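Local coordinates for protein P47 (Clostridium botulinum, PDB 6EKT) that may be part of a progenitor toxin complex that protects botulinum neurotoxin during its passage through the host gut, and resembles tubular lipid-binding proteins, at residues N123-K128 and A178-T183; L209-V214 and N409-N414; P301-F306 and I318-L323. All coordinates share one frame; numbering follows the deposited sequence.

Interaction 1: residues N123-K128 and A178-T183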
loop_
_atom_site.group_PDB
_atom_site.type_symbol
_atom_site.label_atom_id
_atom_site.label_comp_id
_atom_site.label_asym_id
_atom_site.label_seq_id
_atom_site.Cartn_x
_atom_site.Cartn_y
_atom_site.Cartn_z
ATOM N N ASN A 123 2.929 -9.662 -18.645
ATOM C CA ASN A 123 2.394 -9.594 -17.282
ATOM C C ASN A 123 3.366 -9.204 -16.167
ATOM O O ASN A 123 3.007 -9.243 -14.985
ATOM C CB ASN A 123 1.656 -10.886 -16.969
ATOM C CG ASN A 123 0.409 -11.044 -17.815
ATOM O OD1 ASN A 123 0.179 -12.096 -18.411
ATOM N ND2 ASN A 123 -0.396 -9.973 -17.893
ATOM N N ILE A 124 4.582 -8.820 -16.555
ATOM C CA ILE A 124 5.576 -8.272 -15.630
ATOM C C ILE A 124 6.071 -6.956 -16.223
ATOM O O ILE A 124 6.460 -6.909 -17.393
ATOM C CB ILE A 124 6.793 -9.226 -15.403
ATOM C CG1 ILE A 124 6.353 -10.662 -15.050
ATOM C CG2 ILE A 124 7.768 -8.659 -14.365
ATOM C CD1 ILE A 124 6.206 -10.990 -13.581
ATOM N N LYS A 125 6.030 -5.894 -15.420
ATOM C CA LYS A 125 6.720 -4.643 -15.753
ATOM C C LYS A 125 7.910 -4.468 -14.802
ATOM O O LYS A 125 7.918 -5.014 -13.694
ATOM C CB LYS A 125 5.750 -3.446 -15.704
ATOM C CG LYS A 125 4.415 -3.663 -16.425
ATOM C CD LYS A 125 4.566 -3.763 -17.934
ATOM C CE LYS A 125 3.242 -4.108 -18.587
ATOM N NZ LYS A 125 3.487 -4.577 -19.988
ATOM N N GLU A 126 8.943 -3.760 -15.241
ATOM C CA GLU A 126 10.104 -3.525 -14.391
ATOM C C GLU A 126 10.430 -2.041 -14.302
ATOM O O GLU A 126 10.487 -1.362 -15.319
ATOM C CB GLU A 126 11.305 -4.291 -14.926
ATOM C CG GLU A 126 11.132 -5.800 -14.839
ATOM C CD GLU A 126 12.200 -6.568 -15.594
ATOM O OE1 GLU A 126 12.782 -6.027 -16.559
ATOM O OE2 GLU A 126 12.440 -7.728 -15.210
ATOM N N LEU A 127 10.616 -1.555 -13.076
ATOM C CA LEU A 127 11.029 -0.181 -12.821
ATOM C C LEU A 127 12.542 -0.158 -12.923
ATOM O O LEU A 127 13.243 -0.845 -12.162
ATOM C CB LEU A 127 10.534 0.298 -11.443
ATOM C CG LEU A 127 10.823 1.736 -10.976
ATOM C CD1 LEU A 127 10.112 2.765 -11.839
ATOM C CD2 LEU A 127 10.440 1.886 -9.507
ATOM N N LYS A 128 13.026 0.592 -13.913
ATOM C CA LYS A 128 14.440 0.673 -14.247
ATOM C C LYS A 128 14.813 2.128 -14.571
ATOM O O LYS A 128 13.940 2.947 -14.893
ATOM C CB LYS A 128 14.771 -0.170 -15.495
ATOM C CG LYS A 128 14.570 -1.673 -15.376
ATOM C CD LYS A 128 15.306 -2.385 -16.503
ATOM C CE LYS A 128 14.463 -2.489 -17.767
ATOM N NZ LYS A 128 15.158 -3.360 -18.760
ATOM N N ALA A 178 12.221 -2.515 -9.068
ATOM C CA ALA A 178 11.041 -3.260 -8.636
ATOM C C ALA A 178 10.513 -4.015 -9.833
ATOM O O ALA A 178 10.599 -3.536 -10.974
ATOM C CB ALA A 178 9.963 -2.331 -8.071
ATOM N N SER A 179 10.010 -5.218 -9.582
ATOM C CA SER A 179 9.215 -5.904 -10.571
ATOM C C SER A 179 7.749 -5.708 -10.185
ATOM O O SER A 179 7.406 -5.687 -8.996
ATOM C CB SER A 179 9.598 -7.374 -10.614
ATOM O OG SER A 179 8.580 -8.132 -11.220
ATOM N N LEU A 180 6.905 -5.539 -11.198
ATOM C CA LEU A 180 5.472 -5.320 -11.012
ATOM C C LEU A 180 4.710 -6.435 -11.705
ATOM O O LEU A 180 4.911 -6.670 -12.898
ATOM C CB LEU A 180 5.076 -3.941 -11.595
ATOM C CG LEU A 180 3.609 -3.471 -11.578
ATOM C CD1 LEU A 180 3.516 -1.946 -11.531
ATOM C CD2 LEU A 180 2.770 -4.029 -12.730
ATOM N N ASN A 181 3.827 -7.112 -10.957
ATOM C CA ASN A 181 2.978 -8.159 -11.518
ATOM C C ASN A 181 1.633 -7.597 -11.972
ATOM O O ASN A 181 0.870 -7.118 -11.152
ATOM C CB ASN A 181 2.747 -9.289 -10.487
ATOM C CG ASN A 181 4.012 -10.072 -10.183
ATOM O OD1 ASN A 181 4.696 -10.529 -11.086
ATOM N ND2 ASN A 181 4.317 -10.238 -8.907
ATOM N N VAL A 182 1.361 -7.672 -13.273
ATOM C CA VAL A 182 0.081 -7.266 -13.858
ATOM C C VAL A 182 -1.037 -8.249 -13.430
ATOM O O VAL A 182 -2.150 -7.833 -13.157
ATOM C CB VAL A 182 0.172 -7.135 -15.404
ATOM C CG1 VAL A 182 -1.165 -6.749 -16.029
ATOM C CG2 VAL A 182 1.254 -6.131 -15.821
ATOM N N THR A 183 -0.718 -9.547 -13.389
ATOM C CA THR A 183 -1.626 -10.600 -12.900
ATOM C C THR A 183 -0.990 -11.229 -11.657
ATOM O O THR A 183 0.230 -11.197 -11.499
ATOM C CB THR A 183 -1.772 -11.717 -13.943
ATOM O OG1 THR A 183 -0.458 -12.130 -14.338
ATOM C CG2 THR A 183 -2.535 -11.220 -15.173
HETATM O O HOH W 1 3.003 -11.876 -13.451
#

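Interaction 2: residues L209-V214 and N409-N414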
loop_
_atom_site.group_PDB
_atom_site.type_symbol
_atom_site.label_atom_id
_atom_site.label_comp_id
_atom_site.label_asym_id
_atom_site.label_seq_id
_atom_site.Cartn_x
_atom_site.Cartn_y
_atom_site.Cartn_z
ATOM N N LEU A 209 11.494 5.326 -1.933
ATOM C CA LEU A 209 11.008 5.106 -3.299
ATOM C C LEU A 209 9.593 4.584 -3.168
ATOM O O LEU A 209 9.338 3.635 -2.381
ATOM C CB LEU A 209 11.856 4.072 -4.063
ATOM C CG LEU A 209 13.238 4.498 -4.622
ATOM C CD1 LEU A 209 14.249 4.584 -3.502
ATOM C CD2 LEU A 209 13.743 3.499 -5.658
ATOM N N PHE A 210 8.670 5.193 -3.911
ATOM C CA PHE A 210 7.258 4.806 -3.868
ATOM C C PHE A 210 6.738 4.459 -5.242
ATOM O O PHE A 210 7.151 5.066 -6.229
ATOM C CB PHE A 210 6.399 5.935 -3.277
ATOM C CG PHE A 210 6.471 6.041 -1.781
ATOM C CD1 PHE A 210 5.869 5.072 -0.972
ATOM C CD2 PHE A 210 7.100 7.131 -1.171
ATOM C CE1 PHE A 210 5.926 5.169 0.421
ATOM C CE2 PHE A 210 7.154 7.249 0.219
ATOM C CZ PHE A 210 6.569 6.266 1.021
ATOM N N ILE A 211 5.829 3.487 -5.297
ATOM C CA ILE A 211 5.023 3.227 -6.501
ATOM C C ILE A 211 3.577 3.457 -6.084
ATOM O O ILE A 211 3.103 2.854 -5.114
ATOM C CB ILE A 211 5.234 1.782 -7.060
ATOM C CG1 ILE A 211 6.653 1.628 -7.623
ATOM C CG2 ILE A 211 4.192 1.432 -8.131
ATOM C CD1 ILE A 211 7.113 0.178 -7.825
ATOM N N LEU A 212 2.899 4.343 -6.808
ATOM C CA LEU A 212 1.489 4.660 -6.584
ATOM C C LEU A 212 0.678 3.914 -7.628
ATOM O O LEU A 212 1.025 3.971 -8.804
ATOM C CB LEU A 212 1.276 6.177 -6.739
ATOM C CG LEU A 212 1.714 7.143 -5.632
ATOM C CD1 LEU A 212 3.076 6.888 -5.030
ATOM C CD2 LEU A 212 1.615 8.591 -6.096
ATOM N N SER A 213 -0.397 3.219 -7.221
ATOM C CA SER A 213 -1.185 2.442 -8.192
ATOM C C SER A 213 -2.678 2.673 -8.075
ATOM O O SER A 213 -3.194 2.941 -6.978
ATOM C CB SER A 213 -0.910 0.920 -8.081
ATOM O OG SER A 213 -1.502 0.339 -6.916
ATOM N N VAL A 214 -3.366 2.519 -9.211
ATOM C CA VAL A 214 -4.821 2.343 -9.227
ATOM C C VAL A 214 -5.145 0.973 -9.841
ATOM O O VAL A 214 -4.441 0.522 -10.740
ATOM C CB VAL A 214 -5.483 3.518 -9.978
ATOM C CG1 VAL A 214 -6.917 3.220 -10.344
ATOM C CG2 VAL A 214 -5.478 4.757 -9.086
ATOM N N ASN A 409 2.846 -9.850 -3.326
ATOM C CA ASN A 409 1.969 -10.143 -4.472
ATOM C C ASN A 409 2.225 -9.347 -5.767
ATOM O O ASN A 409 2.202 -9.910 -6.871
ATOM C CB ASN A 409 0.508 -9.948 -4.062
ATOM C CG ASN A 409 -0.447 -10.464 -5.105
ATOM O OD1 ASN A 409 -0.599 -11.683 -5.285
ATOM N ND2 ASN A 409 -1.062 -9.546 -5.834
ATOM N N THR A 410 2.412 -8.035 -5.625
ATOM C CA THR A 410 2.347 -7.108 -6.746
ATOM C C THR A 410 3.698 -6.449 -7.015
ATOM O O THR A 410 4.191 -6.516 -8.131
ATOM C CB THR A 410 1.215 -6.068 -6.539
ATOM O OG1 THR A 410 -0.031 -6.767 -6.441
ATOM C CG2 THR A 410 1.138 -5.059 -7.710
ATOM N N ILE A 411 4.291 -5.841 -5.993
ATOM C CA ILE A 411 5.581 -5.175 -6.136
ATOM C C ILE A 411 6.604 -5.952 -5.349
ATOM O O ILE A 411 6.463 -6.123 -4.141
ATOM C CB ILE A 411 5.536 -3.694 -5.657
ATOM C CG1 ILE A 411 4.521 -2.884 -6.487
ATOM C CG2 ILE A 411 6.935 -3.033 -5.630
ATOM C CD1 ILE A 411 4.738 -2.864 -7.994
ATOM N N LYS A 412 7.622 -6.426 -6.053
ATOM C CA LYS A 412 8.792 -6.981 -5.409
ATOM C C LYS A 412 9.967 -6.048 -5.657
ATOM O O LYS A 412 10.449 -5.926 -6.786
ATOM C CB LYS A 412 9.079 -8.387 -5.935
ATOM C CG LYS A 412 7.988 -9.396 -5.573
ATOM C CD LYS A 412 8.439 -10.844 -5.745
ATOM C CE LYS A 412 8.578 -11.276 -7.203
ATOM N NZ LYS A 412 7.288 -11.113 -7.932
ATOM N N TRP A 413 10.406 -5.386 -4.594
ATOM C CA TRP A 413 11.531 -4.455 -4.665
ATOM C C TRP A 413 12.824 -5.222 -4.898
ATOM O O TRP A 413 13.138 -6.147 -4.148
ATOM C CB TRP A 413 11.588 -3.621 -3.400
ATOM C CG TRP A 413 10.398 -2.681 -3.274
ATOM C CD1 TRP A 413 9.268 -2.872 -2.524
ATOM C CD2 TRP A 413 10.230 -1.434 -3.943
ATOM N NE1 TRP A 413 8.412 -1.800 -2.667
ATOM C CE2 TRP A 413 8.985 -0.892 -3.518
ATOM C CE3 TRP A 413 11.032 -0.691 -4.826
ATOM C CZ2 TRP A 413 8.501 0.343 -3.974
ATOM C CZ3 TRP A 413 10.555 0.553 -5.284
ATOM C CH2 TRP A 413 9.300 1.054 -4.855
ATOM N N ASN A 414 13.539 -4.844 -5.966
ATOM C CA ASN A 414 14.680 -5.604 -6.545
ATOM C C ASN A 414 14.327 -7.056 -6.901
ATOM O O ASN A 414 15.178 -7.945 -6.871
ATOM C CB ASN A 414 15.969 -5.497 -5.688
ATOM C CG ASN A 414 17.218 -6.082 -6.390
ATOM O OD1 ASN A 414 17.484 -5.821 -7.570
ATOM N ND2 ASN A 414 17.983 -6.882 -5.656
#

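Interaction 3: residues P301-F306 and I318-L323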
loop_
_atom_site.group_PDB
_atom_site.type_symbol
_atom_site.label_atom_id
_atom_site.label_comp_id
_atom_site.label_asym_id
_atom_site.label_seq_id
_atom_site.Cartn_x
_atom_site.Cartn_y
_atom_site.Cartn_z
ATOM N N PRO A 301 -33.381 -14.303 16.208
ATOM C CA PRO A 301 -33.347 -12.867 15.930
ATOM C C PRO A 301 -33.150 -12.565 14.437
ATOM O O PRO A 301 -32.536 -13.364 13.687
ATOM C CB PRO A 301 -32.128 -12.374 16.720
ATOM C CG PRO A 301 -31.875 -13.419 17.753
ATOM C CD PRO A 301 -32.420 -14.710 17.253
ATOM N N LYS A 302 -33.684 -11.426 14.019
ATOM C CA LYS A 302 -33.553 -10.951 12.649
ATOM C C LYS A 302 -32.918 -9.561 12.707
ATOM O O LYS A 302 -33.302 -8.745 13.552
ATOM C CB LYS A 302 -34.928 -10.881 11.959
ATOM C CG LYS A 302 -35.792 -12.136 12.090
ATOM C CD LYS A 302 -35.160 -13.333 11.380
ATOM C CE LYS A 302 -36.010 -14.569 11.607
ATOM N NZ LYS A 302 -35.283 -15.702 10.964
ATOM N N ILE A 303 -31.928 -9.294 11.851
ATOM C CA ILE A 303 -31.364 -7.955 11.779
ATOM C C ILE A 303 -31.800 -7.403 10.431
ATOM O O ILE A 303 -31.502 -8.006 9.382
ATOM C CB ILE A 303 -29.812 -7.954 11.912
ATOM C CG1 ILE A 303 -29.380 -8.516 13.281
ATOM C CG2 ILE A 303 -29.235 -6.535 11.719
ATOM C CD1 ILE A 303 -27.871 -8.769 13.399
ATOM N N ASN A 304 -32.526 -6.285 10.465
ATOM C CA ASN A 304 -33.064 -5.709 9.240
ATOM C C ASN A 304 -32.206 -4.599 8.645
ATOM O O ASN A 304 -32.248 -4.397 7.443
ATOM C CB ASN A 304 -34.497 -5.239 9.441
ATOM C CG ASN A 304 -35.417 -6.380 9.841
ATOM O OD1 ASN A 304 -35.439 -7.430 9.190
ATOM N ND2 ASN A 304 -36.140 -6.201 10.937
ATOM N N ASN A 305 -31.451 -3.894 9.485
ATOM C CA ASN A 305 -30.574 -2.798 9.016
ATOM C C ASN A 305 -29.253 -2.945 9.726
ATOM O O ASN A 305 -29.217 -3.118 10.944
ATOM C CB ASN A 305 -31.160 -1.413 9.328
ATOM C CG ASN A 305 -32.561 -1.242 8.813
ATOM O OD1 ASN A 305 -33.512 -1.285 9.590
ATOM N ND2 ASN A 305 -32.712 -1.067 7.503
ATOM N N PHE A 306 -28.175 -2.850 8.960
ATOM C CA PHE A 306 -26.843 -3.042 9.450
ATOM C C PHE A 306 -25.972 -2.050 8.693
ATOM O O PHE A 306 -26.064 -1.974 7.473
ATOM C CB PHE A 306 -26.391 -4.482 9.132
ATOM C CG PHE A 306 -25.038 -4.841 9.682
ATOM C CD1 PHE A 306 -23.871 -4.630 8.931
ATOM C CD2 PHE A 306 -24.923 -5.459 10.935
ATOM C CE1 PHE A 306 -22.628 -4.997 9.437
ATOM C CE2 PHE A 306 -23.677 -5.821 11.447
ATOM C CZ PHE A 306 -22.527 -5.591 10.685
ATOM N N ILE A 318 -20.475 0.084 14.310
ATOM C CA ILE A 318 -21.495 -0.811 13.764
ATOM C C ILE A 318 -22.817 -0.398 14.390
ATOM O O ILE A 318 -22.943 -0.351 15.623
ATOM C CB ILE A 318 -21.197 -2.312 14.052
ATOM C CG1 ILE A 318 -19.841 -2.710 13.467
ATOM C CG2 ILE A 318 -22.311 -3.198 13.492
ATOM C CD1 ILE A 318 -19.273 -4.024 13.989
ATOM N N SER A 319 -23.770 -0.055 13.532
ATOM C CA SER A 319 -25.115 0.356 13.944
ATOM C C SER A 319 -26.100 -0.615 13.293
ATOM O O SER A 319 -26.040 -0.867 12.078
ATOM C CB SER A 319 -25.368 1.818 13.530
ATOM O OG SER A 319 -26.645 2.262 13.973
ATOM N N LEU A 320 -26.987 -1.203 14.101
ATOM C CA LEU A 320 -27.933 -2.174 13.552
ATOM C C LEU A 320 -29.292 -2.098 14.244
ATOM O O LEU A 320 -29.377 -1.656 15.407
ATOM C CB LEU A 320 -27.342 -3.601 13.618
ATOM C CG LEU A 320 -27.123 -4.241 14.998
ATOM C CD1 LEU A 320 -28.403 -4.955 15.430
ATOM C CD2 LEU A 320 -25.941 -5.205 15.029
ATOM N N ARG A 321 -30.321 -2.543 13.522
ATOM C CA ARG A 321 -31.694 -2.585 14.017
ATOM C C ARG A 321 -32.271 -3.928 13.619
ATOM O O ARG A 321 -32.087 -4.386 12.480
ATOM C CB ARG A 321 -32.516 -1.472 13.354
ATOM C CG ARG A 321 -33.930 -1.207 13.882
ATOM C CD ARG A 321 -34.474 0.119 13.304
ATOM N NE ARG A 321 -33.383 1.107 13.064
ATOM C CZ ARG A 321 -32.905 1.494 11.871
ATOM N NH1 ARG A 321 -31.913 2.365 11.809
ATOM N NH2 ARG A 321 -33.410 1.041 10.731
ATOM N N GLY A 322 -33.011 -4.530 14.548
ATOM C CA GLY A 322 -33.644 -5.824 14.291
ATOM C C GLY A 322 -34.817 -6.080 15.226
ATOM O O GLY A 322 -35.310 -5.174 15.911
ATOM N N LEU A 323 -35.277 -7.321 15.225
ATOM C CA LEU A 323 -36.404 -7.729 16.052
ATOM C C LEU A 323 -36.238 -9.206 16.389
ATOM O O LEU A 323 -35.500 -9.921 15.697
ATOM C CB LEU A 323 -37.747 -7.479 15.337
ATOM C CG LEU A 323 -37.974 -8.088 13.959
ATOM C CD1 LEU A 323 -38.453 -9.542 14.079
ATOM C CD2 LEU A 323 -38.997 -7.239 13.216
#

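Interaction 1: residues N123-K128 and A178-T183
The carboxamide of Asn123 has Thr183 over one of its faces: the hydroxyl OG1 of Thr183 sits above CG of Asn123 at 3.7 Å, and the threonine methyl CG2 lies over the same face, nearer ND2. Val182 approaches the nitrogen end of the same amide, with CG1 3.8 Å from ND2 of Asn123. The second flat group, the amide of Asn181, lies alongside Ile124 and points the same way. The methyl CD1 of Ile124 comes to the oxygen end of this amide, 3.0 Å from OD1 of Asn181. Carbon and oxygen are unusually close here, and chi2 of Ile124 (-92°) lies off a staggered value, so the exact placing of this methyl is doubtful. Asn181 ND2 is held by Asn409 O, which helps fix the rotation of the amide. A water lies within bonding distance of both Asn181 OD1 and Asn123 O.

Behind these groups runs an ordinary antiparallel ladder. Strand 124-141 pairs with strand 178-181 in an antiparallel sheet of this TULIP-like protein, and strand 411-413 follows on the far side of 178-181. Lys125 and Leu180 form a hydrogen-bonded pair, with Lys125 N to Leu180 O at 2.9 Å and Leu180 N to Lys125 O at 2.7 Å, and Leu127 N donates to Ala178 O farther along. Just past the strand end, Val182 N still reaches Asn123 O at 2.8 Å, but from 42° above the carbonyl plane, as the chain turns its corner at Asn123.

On the face carrying Lys125, Leu127, Ala178 and Leu180, the bent aliphatic chain of Lys125 passes Leu180 CD2 and Val182 CG2 before its NZ bonds to Asn117 OD1. Phe194 and Phe196 of strand 193-199 pack against this face.

Interaction 2: residues L209-V214 and N409-N414
Trp413 pushes the six-membered end of its indole into the shallow hollow that Leu209 and Ile211 make on one face of their strand. The setting is two antiparallel sheets laid face to face in a TULIP-like fold: strand 208-214 belongs to one sheet and strand 411-413 is an outermost strand of the other. The short strand segments run nearly antiparallel, at 171°, with their axes 10.2 Å apart. That is too far for the backbones to pair, so side chains reach across, Trp413 as far as the opposite backbone.

Two residues apart on the strand, Leu209 and Ile211 both point across the gap, and the backbone between them, from the carbonyl of Leu209 to that of Phe210, forms the floor of the hollow. On one flank, CB of Leu209 touches CZ3 of Trp413 at 3.9 Å. On the other, Ile211 slides past the indole in the opposite direction, its CD1 3.8 Å from CH2 of Trp413.

Beyond the indole, Ile211 and Ile411 reach toward each other tip to tip, CD1 to CD1 at 3.9 Å. The branch methyl CG2 of Ile411 stands as close, so the CD1 methyl of Ile211 sits between CD1 and CG2 of Ile411. That same CG2 also lies 3.5 Å above the plane of the Trp413 ring, offset toward its rim, and props the indole from within its own strand. Ala178 of the adjacent strand 178-181 borders both Ile211 and Trp413, while Cys33 touches the indole from strand 29-34. Where the ring goes deepest, its CH2 carbon comes to 3.6 Å from the carbonyl oxygen of Leu209, meeting it obliquely.

Interaction 3: residues P301-F306 and I318-L323
With chi1 at -176°, Phe306 sets CG opposite its own backbone nitrogen, and the ring swings toward Ile318 and Leu320. Its CE2 meets CG2 of Ile318 at 3.6 Å, while CD2 passes CB of Leu320 at a slant. On the other face, Arg321 runs out extended and then bends sharply at chi3 (-31°), which brings its guanidinium back toward the Asn305 amide, met obliquely. NH2 of Arg321 ends 2.6 Å from OD1 of Asn305, with the amide and guanidinium planes turned 46° apart. Asn304 ND2 lies beside the CD2 methyl of Leu323.

Between these faces the backbones form an antiparallel ladder interrupted by a classic beta bulge. Asn304 and Asn305 both stand opposite Arg321, and both of their amides donate to its one carbonyl oxygen: Asn304 N to Arg321 O is 2.8 Å, Asn305 N to Arg321 O 3.1 Å. The return bond runs from Arg321 N to Asn305 O. Just before the bulge, Gly322 carries no CB, and the chains close to 4.0 Å between the CA atoms of Ile303 and Gly322; the Gly322 CA also sits 3.0 Å from Lys302 O. Lys302 and Leu323 then pair through two backbone bonds.

The two segments belong to the hairpin of strands 297-311 and 315-326. In the sheet, strand 279-288 pairs with 297-311 on one edge of the hairpin and strand 329-347 with 315-326 on the other. The apolar face turns toward long helix 374-394, where Ile303 and Leu320 both touch Ile391, consistent with a sheet wrapped around a long helix in this TULIP-like protein.

In the fold
Interactions 1 and 2 are neighbours, their centres 8 Å apart, and share one sheet: strand 178-181 pairs with 124-141 on one side and with 411-413 on the other, Ser179 N and Asn181 N probably bonding to the carbonyls of Lys412 and Thr410. Interaction 1 is thus pairing within that sheet, partly open and rich in amides, whereas interaction 2 is the wholly buried, apolar packing of the sheet on another. Interaction 3 lies about 45 Å from interaction 1, centre to centre, on the opposite side of the chain's centre. It too is backbone pairing, but within a local hairpin and with a bulge, its polar face outward and its apolar face toward a helix.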